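Cell division control protein Cdc48 (Mycobacterium smegmatis, PDB 5E7P) probably binds and hydrolyses ATP as a member of the AAA ATPase family, carrying two nucleotide-binding modules, each able to hold ADP. Local coordinates at residues 20-25 and 47-52; 58-63 and 100-105; 264-269 and 383-388; 326-331 and 363-368. One frame throughout, in Å; residues are numbered along the deposited sequence.

Contacts 1 and 2 belong to the N-terminal domain, and contacts 3 and 4 to the first AAA module. Contacts 1 and 2 have centres 9 Å apart and share a sheet, strand 22-28 pairing with strand 98-104 through Leu22 O to Val102 N (2.8 Å). Contacts 3 and 4, centres 10 Å apart, are likewise joined by neighbouring strands, with Val268 N 2.8 Å from Ala365 O. The two pairs are separate: the nearest atoms of contacts 2 and 4 are about 19 Å apart. Contact 4 is the closest to nucleotide, the side chain of Asp327 lying about 5 Å from a bound ADP; in contact 3 the side chain of Val268 is about 7 Å from a bound ADP.

Contact 1: residues 20-25 and 47-52; sequences SHLRLT and LAALGI
Leu50, at the end of helix 44-50, lays its side chain against the chain entering strand 22-28, while its carbonyl is held by Ser20. Its CB passes 4.1 Å from Ser20 OG. CG stands anti to the carbonyl carbon (chi1 -69°), and from it the CD2 branch does the touching: this methyl lies 3.8 Å from His21 CA and 4.2 Å from Leu22 CG, the two leucine side chains crossing obliquely. Leu22 in turn sets its CD1 4.0 Å from Ala49 CB, a small methyl that lets helix and strand come close. The polar part is one bond, Ser20 OG donating to Leu50 O at 2.8 Å, with the hydroxyl well to the side of the carbonyl (C=O...donor angle 113°). Gly51, with positive phi, is the C-prime residue of a Schellman motif, in which Ile52 N turns back to Leu47 O. Around this part of the N-terminal domain, Met702 of helix 690-707 touches both Ser20 and Leu22. Carbonyls in the last turn of a helix lack the N-H groups of a following turn, and here a buried serine hydroxyl supplies a donor to one of them beside a mainly aliphatic interface.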
loop_
_atom_site.group_PDB
_atom_site.type_symbol
_atom_site.label_atom_id
_atom_site.label_comp_id
_atom_site.label_asym_id
_atom_site.label_seq_id
_atom_site.Cartn_x
_atom_site.Cartn_y
_atom_site.Cartn_z
ATOM N N SER A 20 -7.728 -5.718 22.250
ATOM C CA SER A 20 -8.456 -4.661 22.944
ATOM C C SER A 20 -9.861 -4.491 22.366
ATOM O O SER A 20 -10.095 -4.775 21.196
ATOM C CB SER A 20 -7.685 -3.343 22.875
ATOM O OG SER A 20 -7.524 -2.924 21.532
ATOM N N HIS A 21 -10.792 -4.028 23.195
ATOM C CA HIS A 21 -12.186 -3.906 22.785
ATOM C C HIS A 21 -12.955 -2.978 23.719
ATOM O O HIS A 21 -12.578 -2.793 24.876
ATOM C CB HIS A 21 -12.854 -5.281 22.776
ATOM C CG HIS A 21 -12.904 -5.929 24.124
ATOM N ND1 HIS A 21 -11.843 -6.635 24.648
ATOM C CD2 HIS A 21 -13.877 -5.954 25.064
ATOM C CE1 HIS A 21 -12.165 -7.076 25.852
ATOM N NE2 HIS A 21 -13.395 -6.677 26.128
ATOM N N LEU A 22 -14.040 -2.402 23.212
ATOM C CA LEU A 22 -14.884 -1.519 24.006
ATOM C C LEU A 22 -16.345 -1.688 23.625
ATOM O O LEU A 22 -16.669 -1.922 22.461
ATOM C CB LEU A 22 -14.481 -0.061 23.800
ATOM C CG LEU A 22 -13.161 0.410 24.405
ATOM C CD1 LEU A 22 -12.807 1.783 23.871
ATOM C CD2 LEU A 22 -13.268 0.429 25.923
ATOM N N ARG A 23 -17.225 -1.578 24.614
ATOM C CA ARG A 23 -18.651 -1.521 24.344
ATOM C C ARG A 23 -19.056 -0.062 24.216
ATOM O O ARG A 23 -18.777 0.744 25.102
ATOM C CB ARG A 23 -19.449 -2.189 25.462
ATOM C CG ARG A 23 -20.943 -2.277 25.184
ATOM C CD ARG A 23 -21.740 -2.426 26.471
ATOM N NE ARG A 23 -21.323 -3.593 27.245
ATOM C CZ ARG A 23 -21.693 -3.828 28.500
ATOM N NH1 ARG A 23 -22.486 -2.972 29.133
ATOM N NH2 ARG A 23 -21.264 -4.917 29.126
ATOM N N LEU A 24 -19.700 0.281 23.107
ATOM C CA LEU A 24 -20.147 1.649 22.887
ATOM C C LEU A 24 -21.633 1.681 22.555
ATOM O O LEU A 24 -22.249 0.641 22.325
ATOM C CB LEU A 24 -19.353 2.302 21.752
ATOM C CG LEU A 24 -17.839 2.435 21.926
ATOM C CD1 LEU A 24 -17.232 3.113 20.713
ATOM C CD2 LEU A 24 -17.509 3.208 23.189
ATOM N N THR A 25 -22.198 2.883 22.540
ATOM C CA THR A 25 -23.575 3.076 22.108
ATOM C C THR A 25 -23.583 3.373 20.612
ATOM O O THR A 25 -22.843 4.235 20.138
ATOM C CB THR A 25 -24.252 4.233 22.866
ATOM O OG1 THR A 25 -24.028 4.082 24.274
ATOM C CG2 THR A 25 -25.749 4.251 22.591
ATOM N N LEU A 47 -10.074 5.420 19.378
ATOM C CA LEU A 47 -8.970 5.030 18.509
ATOM C C LEU A 47 -7.691 4.843 19.315
ATOM O O LEU A 47 -6.933 3.900 19.090
ATOM C CB LEU A 47 -8.749 6.079 17.417
ATOM C CG LEU A 47 -9.884 6.316 16.420
ATOM C CD1 LEU A 47 -9.502 7.417 15.436
ATOM C CD2 LEU A 47 -10.234 5.033 15.680
ATOM N N ALA A 48 -7.461 5.748 20.261
ATOM C CA ALA A 48 -6.289 5.672 21.121
ATOM C C ALA A 48 -6.371 4.473 22.070
ATOM O O ALA A 48 -5.394 3.749 22.256
ATOM C CB ALA A 48 -6.124 6.966 21.901
ATOM N N ALA A 49 -7.545 4.266 22.661
ATOM C CA ALA A 49 -7.753 3.170 23.606
ATOM C C ALA A 49 -7.646 1.808 22.929
ATOM O O ALA A 49 -7.171 0.840 23.526
ATOM C CB ALA A 49 -9.106 3.312 24.292
ATOM N N LEU A 50 -8.095 1.738 21.682
ATOM C CA LEU A 50 -8.049 0.493 20.928
ATOM C C LEU A 50 -6.666 0.227 20.333
ATOM O O LEU A 50 -6.342 -0.905 19.979
ATOM C CB LEU A 50 -9.111 0.493 19.829
ATOM C CG LEU A 50 -10.558 0.419 20.319
ATOM C CD1 LEU A 50 -11.517 0.415 19.135
ATOM C CD2 LEU A 50 -10.767 -0.814 21.199
ATOM N N GLY A 51 -5.857 1.275 20.225
ATOM C CA GLY A 51 -4.507 1.143 19.706
ATOM C C GLY A 51 -4.440 1.232 18.193
ATOM O O GLY A 51 -3.552 0.653 17.567
ATOM N N ILE A 52 -5.379 1.964 17.604
ATOM C CA ILE A 52 -5.436 2.113 16.156
ATOM C C ILE A 52 -5.439 3.577 15.735
ATOM O O ILE A 52 -5.684 4.468 16.548
ATOM C CB ILE A 52 -6.693 1.450 15.577
ATOM C CG1 ILE A 52 -7.947 2.093 16.173
ATOM C CG2 ILE A 52 -6.669 -0.049 15.832
ATOM C CD1 ILE A 52 -9.230 1.476 15.687
#

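Contact 2: residues 58-63 and 100-105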
loop_
_atom_site.group_PDB
_atom_site.type_symbol
_atom_site.label_atom_id
_atom_site.label_comp_id
_atom_site.label_asym_id
_atom_site.label_seq_id
_atom_site.Cartn_x
_atom_site.Cartn_y
_atom_site.Cartn_z
ATOM N N VAL A 58 -12.245 -1.776 11.986
ATOM C CA VAL A 58 -12.659 -2.307 13.278
ATOM C C VAL A 58 -13.701 -3.399 13.104
ATOM O O VAL A 58 -14.476 -3.388 12.147
ATOM C CB VAL A 58 -13.248 -1.216 14.202
ATOM C CG1 VAL A 58 -12.144 -0.373 14.807
ATOM C CG2 VAL A 58 -14.255 -0.356 13.448
ATOM N N ALA A 59 -13.710 -4.346 14.032
ATOM C CA ALA A 59 -14.762 -5.345 14.083
ATOM C C ALA A 59 -15.932 -4.765 14.864
ATOM O O ALA A 59 -15.744 -4.182 15.930
ATOM C CB ALA A 59 -14.254 -6.614 14.744
ATOM N N LEU A 60 -17.137 -4.907 14.320
ATOM C CA LEU A 60 -18.345 -4.429 14.985
ATOM C C LEU A 60 -19.277 -5.601 15.261
ATOM O O LEU A 60 -19.708 -6.293 14.335
ATOM C CB LEU A 60 -19.046 -3.368 14.136
ATOM C CG LEU A 60 -18.331 -2.016 14.053
ATOM C CD1 LEU A 60 -18.941 -1.144 12.973
ATOM C CD2 LEU A 60 -18.374 -1.304 15.399
ATOM N N THR A 61 -19.587 -5.819 16.536
ATOM C CA THR A 61 -20.293 -7.030 16.946
ATOM C C THR A 61 -21.548 -6.768 17.772
ATOM O O THR A 61 -21.486 -6.182 18.853
ATOM C CB THR A 61 -19.370 -7.971 17.749
ATOM O OG1 THR A 61 -18.161 -8.206 17.018
ATOM C CG2 THR A 61 -20.061 -9.295 18.007
ATOM N N GLY A 62 -22.686 -7.206 17.246
ATOM C CA GLY A 62 -23.923 -7.253 18.003
ATOM C C GLY A 62 -24.384 -8.696 18.074
ATOM O O GLY A 62 -23.739 -9.526 18.716
ATOM N N THR A 63 -25.489 -9.007 17.403
ATOM C CA THR A 63 -25.915 -10.396 17.271
ATOM C C THR A 63 -25.134 -11.033 16.133
ATOM O O THR A 63 -25.049 -12.257 16.030
ATOM C CB THR A 63 -27.425 -10.523 16.997
ATOM O OG1 THR A 63 -27.745 -9.898 15.747
ATOM C CG2 THR A 63 -28.227 -9.867 18.111
ATOM N N VAL A 100 -22.827 -1.804 21.113
ATOM C CA VAL A 100 -22.008 -2.440 20.086
ATOM C C VAL A 100 -20.578 -2.677 20.579
ATOM O O VAL A 100 -19.981 -1.816 21.229
ATOM C CB VAL A 100 -21.999 -1.624 18.767
ATOM C CG1 VAL A 100 -21.480 -0.213 19.000
ATOM C CG2 VAL A 100 -21.179 -2.335 17.700
ATOM N N LEU A 101 -20.045 -3.859 20.291
ATOM C CA LEU A 101 -18.661 -4.170 20.620
ATOM C C LEU A 101 -17.734 -3.761 19.480
ATOM O O LEU A 101 -17.915 -4.180 18.335
ATOM C CB LEU A 101 -18.496 -5.657 20.939
ATOM C CG LEU A 101 -18.577 -6.048 22.419
ATOM C CD1 LEU A 101 -17.447 -5.392 23.205
ATOM C CD2 LEU A 101 -19.932 -5.695 23.018
ATOM N N VAL A 102 -16.748 -2.931 19.801
ATOM C CA VAL A 102 -15.788 -2.456 18.816
ATOM C C VAL A 102 -14.396 -2.968 19.170
ATOM O O VAL A 102 -13.998 -2.942 20.332
ATOM C CB VAL A 102 -15.763 -0.917 18.761
ATOM C CG1 VAL A 102 -14.979 -0.437 17.547
ATOM C CG2 VAL A 102 -17.178 -0.371 18.730
ATOM N N SER A 103 -13.661 -3.435 18.166
ATOM C CA SER A 103 -12.315 -3.951 18.383
ATOM C C SER A 103 -11.540 -3.978 17.074
ATOM O O SER A 103 -12.130 -4.143 16.006
ATOM C CB SER A 103 -12.374 -5.361 18.970
ATOM O OG SER A 103 -12.904 -6.278 18.030
ATOM N N PRO A 104 -10.211 -3.810 17.152
ATOM C CA PRO A 104 -9.370 -3.920 15.958
ATOM C C PRO A 104 -9.518 -5.288 15.308
ATOM O O PRO A 104 -9.669 -6.292 16.005
ATOM C CB PRO A 104 -7.948 -3.743 16.509
ATOM C CG PRO A 104 -8.058 -3.977 17.983
ATOM C CD PRO A 104 -9.420 -3.493 18.352
ATOM N N VAL A 105 -9.489 -5.323 13.982
ATOM C CA VAL A 105 -9.617 -6.576 13.256
ATOM C C VAL A 105 -8.508 -6.694 12.221
ATOM O O VAL A 105 -8.113 -5.706 11.605
ATOM C CB VAL A 105 -11.006 -6.705 12.582
ATOM C CG1 VAL A 105 -11.193 -5.637 11.508
ATOM C CG2 VAL A 105 -11.203 -8.102 12.000
HETATM O O HOH W 1 -16.024 -6.362 17.643
#
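Val102 points CG1 anti to its backbone N (chi1 -168°) and CG2 anti to its carbonyl carbon, and this rotation gives each methyl a different partner on strand 57-61. CG1 meets Val58 CB at 3.8 Å; CG2 meets Leu60 CD2 at 3.7 Å, the Leu60 and Val102 side chains lying side by side and pointing the same way. The same leucine methyl also touches Val100 CG2, at 3.8 Å. Branched aliphatic residues suit this buried face, which Ala68 of strand 65-72 and Leu24 of strand 22-28 help to close.

The axes of strands 58-61 and 100-104 run antiparallel, 159° apart in direction. Ala59 with Ser103 and Thr61 with Leu101 are hydrogen-bonded pairs, each exchanging two N-H...O bonds, and Leu60 with Val102 is the non-hydrogen-bonded pair between them. On the face carrying Ala59, Thr61, Leu101 and Ser103 the character changes. Ala59 CB sits 3.6 Å from Ser103 OG and 3.9 Å from Val105 CB, where its small methyl fits beside Val105, just past the strand end. A water is bound by Thr61 OG1 at 2.9 Å, by Ser103 OG, and by Leu101 O, to which it donates at 3.0 Å.

This pairing lies in the middle of the six-stranded sheet of the Cdc48 N-terminal domain, a family grouped with the double-psi beta barrels. The sheet is thus amphipathic: aliphatic branches fill its inner face, whereas the partly exposed one mixes methyls with hydroxyls that bind a water.

Contact 3: residues 264-269 and 383-388; sequences LGVLVS and CDRELG
Strands 265-269 and 385-388 run parallel, their axes 4.7 Å apart at closest approach and inclined by 23°, and the bonds alternate in direction: Leu267 N to Arg385 O, Leu387 N to Leu267 O, Ser269 N to Leu387 O. Just before strand 385-388, Asp384 divides its carboxylate. OD1 accepts Gly265 N at 3.2 Å, nearly along its own C-O axis, while OD2 takes Arg385 NE at 2.8 Å on its syn side, a salt bridge between neighbours in sequence that steadies the guanidinium. Over one face of that group comes Leu264 CD1, 3.6 Å from NE and offset toward the rim, set there by a chi2 of 62°. Arg385 also makes a cation-pi contact with Trp244 of helix 237-249. Gly265, without a side chain, lets its CA come within 3.9 Å of Cys383 CA.

The pairing joins the first and last parallel strands of the AAA core, whose order 5-1-4-3-2 is that of the family. Strand 265-269 leads directly into the P-loop, which holds the ADP through residues such as Gly273 and Lys276, and Val268 packs beside the Lys276 side chain.

On the face of Leu267, Glu386 lies alongside that residue, its CG 4.0 Å from Leu267 CB. Its chain is extended beyond CG, and OE1 makes a salt bridge with Arg573 of helix 563-576, so the edge strand also meets the second AAA module. Toward helix 237-249, Leu387 rests on Leu241 and Trp244.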
loop_
_atom_site.group_PDB
_atom_site.type_symbol
_atom_site.label_atom_id
_atom_site.label_comp_id
_atom_site.label_asym_id
_atom_site.label_seq_id
_atom_site.Cartn_x
_atom_site.Cartn_y
_atom_site.Cartn_z
ATOM N N LEU A 264 12.384 -10.443 -24.239
ATOM C CA LEU A 264 12.031 -9.436 -23.251
ATOM C C LEU A 264 10.923 -9.892 -22.309
ATOM O O LEU A 264 9.796 -10.146 -22.733
ATOM C CB LEU A 264 11.622 -8.134 -23.940
ATOM C CG LEU A 264 11.310 -6.964 -23.004
ATOM C CD1 LEU A 264 12.543 -6.596 -22.195
ATOM C CD2 LEU A 264 10.802 -5.770 -23.794
ATOM N N GLY A 265 11.258 -9.988 -21.027
ATOM C CA GLY A 265 10.289 -10.285 -19.990
ATOM C C GLY A 265 10.432 -9.269 -18.876
ATOM O O GLY A 265 11.524 -9.078 -18.339
ATOM N N VAL A 266 9.335 -8.602 -18.531
ATOM C CA VAL A 266 9.391 -7.517 -17.557
ATOM C C VAL A 266 8.376 -7.682 -16.432
ATOM O O VAL A 266 7.194 -7.909 -16.684
ATOM C CB VAL A 266 9.153 -6.143 -18.230
ATOM C CG1 VAL A 266 9.332 -5.016 -17.221
ATOM C CG2 VAL A 266 10.085 -5.957 -19.415
ATOM N N LEU A 267 8.844 -7.562 -15.193
ATOM C CA LEU A 267 7.954 -7.515 -14.036
ATOM C C LEU A 267 7.859 -6.092 -13.489
ATOM O O LEU A 267 8.835 -5.541 -12.982
ATOM C CB LEU A 267 8.427 -8.467 -12.936
ATOM C CG LEU A 267 7.540 -8.505 -11.683
ATOM C CD1 LEU A 267 6.114 -8.944 -12.024
ATOM C CD2 LEU A 267 8.139 -9.394 -10.604
ATOM N N VAL A 268 6.677 -5.498 -13.603
ATOM C CA VAL A 268 6.455 -4.143 -13.125
ATOM C C VAL A 268 5.817 -4.168 -11.740
ATOM O O VAL A 268 4.797 -4.830 -11.529
ATOM C CB VAL A 268 5.544 -3.357 -14.081
ATOM C CG1 VAL A 268 5.261 -1.970 -13.522
ATOM C CG2 VAL A 268 6.173 -3.269 -15.464
ATOM N N SER A 269 6.423 -3.450 -10.799
ATOM C CA SER A 269 5.914 -3.391 -9.433
ATOM C C SER A 269 5.749 -1.962 -8.920
ATOM O O SER A 269 6.046 -0.999 -9.623
ATOM C CB SER A 269 6.801 -4.203 -8.488
ATOM O OG SER A 269 8.150 -3.780 -8.558
ATOM N N CYS A 383 10.895 -13.429 -16.782
ATOM C CA CYS A 383 11.114 -11.997 -16.567
ATOM C C CYS A 383 12.551 -11.728 -16.142
ATOM O O CYS A 383 12.915 -11.925 -14.983
ATOM C CB CYS A 383 10.140 -11.434 -15.530
ATOM S SG CYS A 383 8.417 -11.409 -16.068
ATOM N N ASP A 384 13.361 -11.274 -17.090
ATOM C CA ASP A 384 14.785 -11.079 -16.852
ATOM C C ASP A 384 15.073 -9.738 -16.182
ATOM O O ASP A 384 16.160 -9.524 -15.646
ATOM C CB ASP A 384 15.562 -11.181 -18.165
ATOM C CG ASP A 384 15.261 -10.033 -19.110
ATOM O OD1 ASP A 384 14.251 -10.104 -19.844
ATOM O OD2 ASP A 384 16.040 -9.056 -19.117
ATOM N N ARG A 385 14.097 -8.837 -16.211
ATOM C CA ARG A 385 14.289 -7.507 -15.644
ATOM C C ARG A 385 13.028 -6.974 -14.967
ATOM O O ARG A 385 11.919 -7.444 -15.229
ATOM C CB ARG A 385 14.776 -6.534 -16.720
ATOM C CG ARG A 385 13.751 -6.220 -17.788
ATOM C CD ARG A 385 14.407 -5.556 -18.986
ATOM N NE ARG A 385 15.184 -6.503 -19.777
ATOM C CZ ARG A 385 16.042 -6.155 -20.731
ATOM N NH1 ARG A 385 16.244 -4.874 -21.009
ATOM N NH2 ARG A 385 16.701 -7.089 -21.404
ATOM N N GLU A 386 13.208 -5.989 -14.093
ATOM C CA GLU A 386 12.107 -5.465 -13.293
ATOM C C GLU A 386 12.050 -3.942 -13.292
ATOM O O GLU A 386 13.037 -3.264 -13.580
ATOM C CB GLU A 386 12.195 -5.985 -11.858
ATOM C CG GLU A 386 12.137 -7.494 -11.748
ATOM C CD GLU A 386 12.135 -7.975 -10.314
ATOM O OE1 GLU A 386 12.146 -7.124 -9.400
ATOM O OE2 GLU A 386 12.119 -9.206 -10.103
ATOM N N LEU A 387 10.882 -3.412 -12.951
ATOM C CA LEU A 387 10.648 -1.980 -12.986
ATOM C C LEU A 387 9.749 -1.591 -11.815
ATOM O O LEU A 387 8.635 -2.102 -11.680
ATOM C CB LEU A 387 9.994 -1.606 -14.315
ATOM C CG LEU A 387 10.379 -0.283 -14.969
ATOM C CD1 LEU A 387 11.881 -0.075 -14.909
ATOM C CD2 LEU A 387 9.904 -0.279 -16.406
ATOM N N GLY A 388 10.242 -0.700 -10.959
ATOM C CA GLY A 388 9.492 -0.275 -9.791
ATOM C C GLY A 388 8.914 1.120 -9.929
ATOM O O GLY A 388 9.645 2.080 -10.170
#

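Contact 4: residues 326-331 and 363-368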
loop_
_atom_site.group_PDB
_atom_site.type_symbol
_atom_site.label_atom_id
_atom_site.label_comp_id
_atom_site.label_asym_id
_atom_site.label_seq_id
_atom_site.Cartn_x
_atom_site.Cartn_y
_atom_site.Cartn_z
ATOM N N ALA A 326 -1.936 -8.847 -15.810
ATOM C CA ALA A 326 -2.090 -7.882 -14.732
ATOM C C ALA A 326 -2.199 -8.601 -13.392
ATOM O O ALA A 326 -3.011 -9.516 -13.237
ATOM C CB ALA A 326 -3.313 -7.009 -14.970
ATOM N N ASP A 327 -1.368 -8.188 -12.439
ATOM C CA ASP A 327 -1.374 -8.750 -11.089
ATOM C C ASP A 327 -1.156 -10.263 -11.101
ATOM O O ASP A 327 -2.027 -11.046 -10.714
ATOM C CB ASP A 327 -2.658 -8.362 -10.348
ATOM C CG ASP A 327 -2.867 -6.855 -10.307
ATOM O OD1 ASP A 327 -2.194 -6.178 -9.498
ATOM O OD2 ASP A 327 -3.698 -6.345 -11.090
ATOM N N VAL A 328 0.036 -10.651 -11.545
ATOM C CA VAL A 328 0.398 -12.046 -11.743
ATOM C C VAL A 328 0.636 -12.771 -10.413
ATOM O O VAL A 328 0.739 -13.997 -10.373
ATOM C CB VAL A 328 1.650 -12.153 -12.656
ATOM C CG1 VAL A 328 2.896 -11.695 -11.911
ATOM C CG2 VAL A 328 1.825 -13.571 -13.207
ATOM N N ASP A 329 0.704 -12.021 -9.318
ATOM C CA ASP A 329 0.928 -12.640 -8.012
ATOM C C ASP A 329 -0.278 -13.461 -7.547
ATOM O O ASP A 329 -0.148 -14.341 -6.699
ATOM C CB ASP A 329 1.325 -11.600 -6.960
ATOM C CG ASP A 329 0.354 -10.440 -6.889
ATOM O OD1 ASP A 329 -0.119 -9.991 -7.955
ATOM O OD2 ASP A 329 0.066 -9.977 -5.765
ATOM N N ALA A 330 -1.447 -13.173 -8.109
ATOM C CA ALA A 330 -2.639 -13.965 -7.834
ATOM C C ALA A 330 -2.625 -15.256 -8.650
ATOM O O ALA A 330 -3.194 -16.266 -8.238
ATOM C CB ALA A 330 -3.889 -13.161 -8.139
ATOM N N LEU A 331 -1.969 -15.214 -9.806
ATOM C CA LEU A 331 -1.845 -16.380 -10.676
ATOM C C LEU A 331 -0.618 -17.225 -10.329
ATOM O O LEU A 331 -0.669 -18.452 -10.376
ATOM C CB LEU A 331 -1.789 -15.945 -12.143
ATOM C CG LEU A 331 -1.435 -16.996 -13.199
ATOM C CD1 LEU A 331 -2.486 -18.093 -13.253
ATOM C CD2 LEU A 331 -1.267 -16.345 -14.567
ATOM N N PHE A 363 6.907 -10.211 -23.010
ATOM C CA PHE A 363 6.090 -10.548 -21.849
ATOM C C PHE A 363 6.204 -9.502 -20.744
ATOM O O PHE A 363 7.301 -9.192 -20.276
ATOM C CB PHE A 363 6.472 -11.931 -21.315
ATOM C CG PHE A 363 5.752 -12.323 -20.054
ATOM C CD1 PHE A 363 4.371 -12.424 -20.029
ATOM C CD2 PHE A 363 6.459 -12.617 -18.901
ATOM C CE1 PHE A 363 3.708 -12.794 -18.873
ATOM C CE2 PHE A 363 5.801 -12.990 -17.743
ATOM C CZ PHE A 363 4.423 -13.075 -17.728
ATOM N N ILE A 364 5.062 -8.955 -20.341
ATOM C CA ILE A 364 5.015 -7.995 -19.245
ATOM C C ILE A 364 3.983 -8.410 -18.204
ATOM O O ILE A 364 2.839 -8.705 -18.539
ATOM C CB ILE A 364 4.668 -6.575 -19.739
ATOM C CG1 ILE A 364 5.686 -6.099 -20.777
ATOM C CG2 ILE A 364 4.610 -5.605 -18.570
ATOM C CD1 ILE A 364 5.327 -4.772 -21.401
ATOM N N ALA A 365 4.393 -8.434 -16.942
ATOM C CA ALA A 365 3.478 -8.742 -15.851
ATOM C C ALA A 365 3.584 -7.698 -14.742
ATOM O O ALA A 365 4.645 -7.107 -14.527
ATOM C CB ALA A 365 3.756 -10.125 -15.306
ATOM N N THR A 366 2.477 -7.471 -14.044
ATOM C CA THR A 366 2.467 -6.534 -12.930
ATOM C C THR A 366 2.216 -7.251 -11.608
ATOM O O THR A 366 1.687 -8.364 -11.579
ATOM C CB THR A 366 1.406 -5.434 -13.110
ATOM O OG1 THR A 366 0.112 -6.035 -13.216
ATOM C CG2 THR A 366 1.689 -4.606 -14.363
ATOM N N SER A 367 2.605 -6.594 -10.522
ATOM C CA SER A 367 2.405 -7.104 -9.174
ATOM C C SER A 367 2.827 -6.020 -8.199
ATOM O O SER A 367 3.911 -5.469 -8.332
ATOM C CB SER A 367 3.247 -8.357 -8.937
ATOM O OG SER A 367 3.159 -8.770 -7.584
ATOM N N ALA A 368 1.977 -5.709 -7.226
ATOM C CA ALA A 368 2.298 -4.676 -6.249
ATOM C C ALA A 368 3.616 -4.982 -5.549
ATOM O O ALA A 368 4.533 -4.165 -5.559
ATOM C CB ALA A 368 1.172 -4.523 -5.238
HETATM O O HOH W 2 -0.451 -7.175 -7.529
HETATM O O HOH W 3 -1.099 -4.265 -11.429
#
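Two direct hydrogen bonds tie Asp327 and Val328 to Thr366. Asp327 N donates to Thr366 OG1 at 2.7 Å, nearly straight at 167°; the hydroxyl is placed by a chi1 of 59°, between the backbone N and the carbonyl carbon. Val328 N donates to Thr366 O at 2.8 Å, close to the line of that C=O bond. The hydroxyl is what suits threonine here: it serves Asp327 N, while the backbone carbonyl takes the next amide.

Water extends the polar link. One molecule donates to Asp327 OD1 (2.8 Å) and Asp329 OD1 (2.9 Å) and accepts from Ala368 N, joining both segments. Asp329 lies against Ser367, CG to OG 3.3 Å, but their polar ends have other partners: Asp329 OD2 takes Asn194 ND2, and Ser367 OG bonds Val369 O.

The apolar part is Val328 CG1 against Ala365 CB at 3.8 Å.

Segment 326-331 starts on the last residue of strand 321-326 and contains the end of the Walker B region, Ala326 and Asp327 probably falling at its usual Asp-Glu positions; Ser367 probably occupies the sensor-1 position. Strands 321-326 and 361-366 are neighbours in the central sheet, and helix 276-283, which follows the P-loop, packs on Thr366 through Lys276 and Val280.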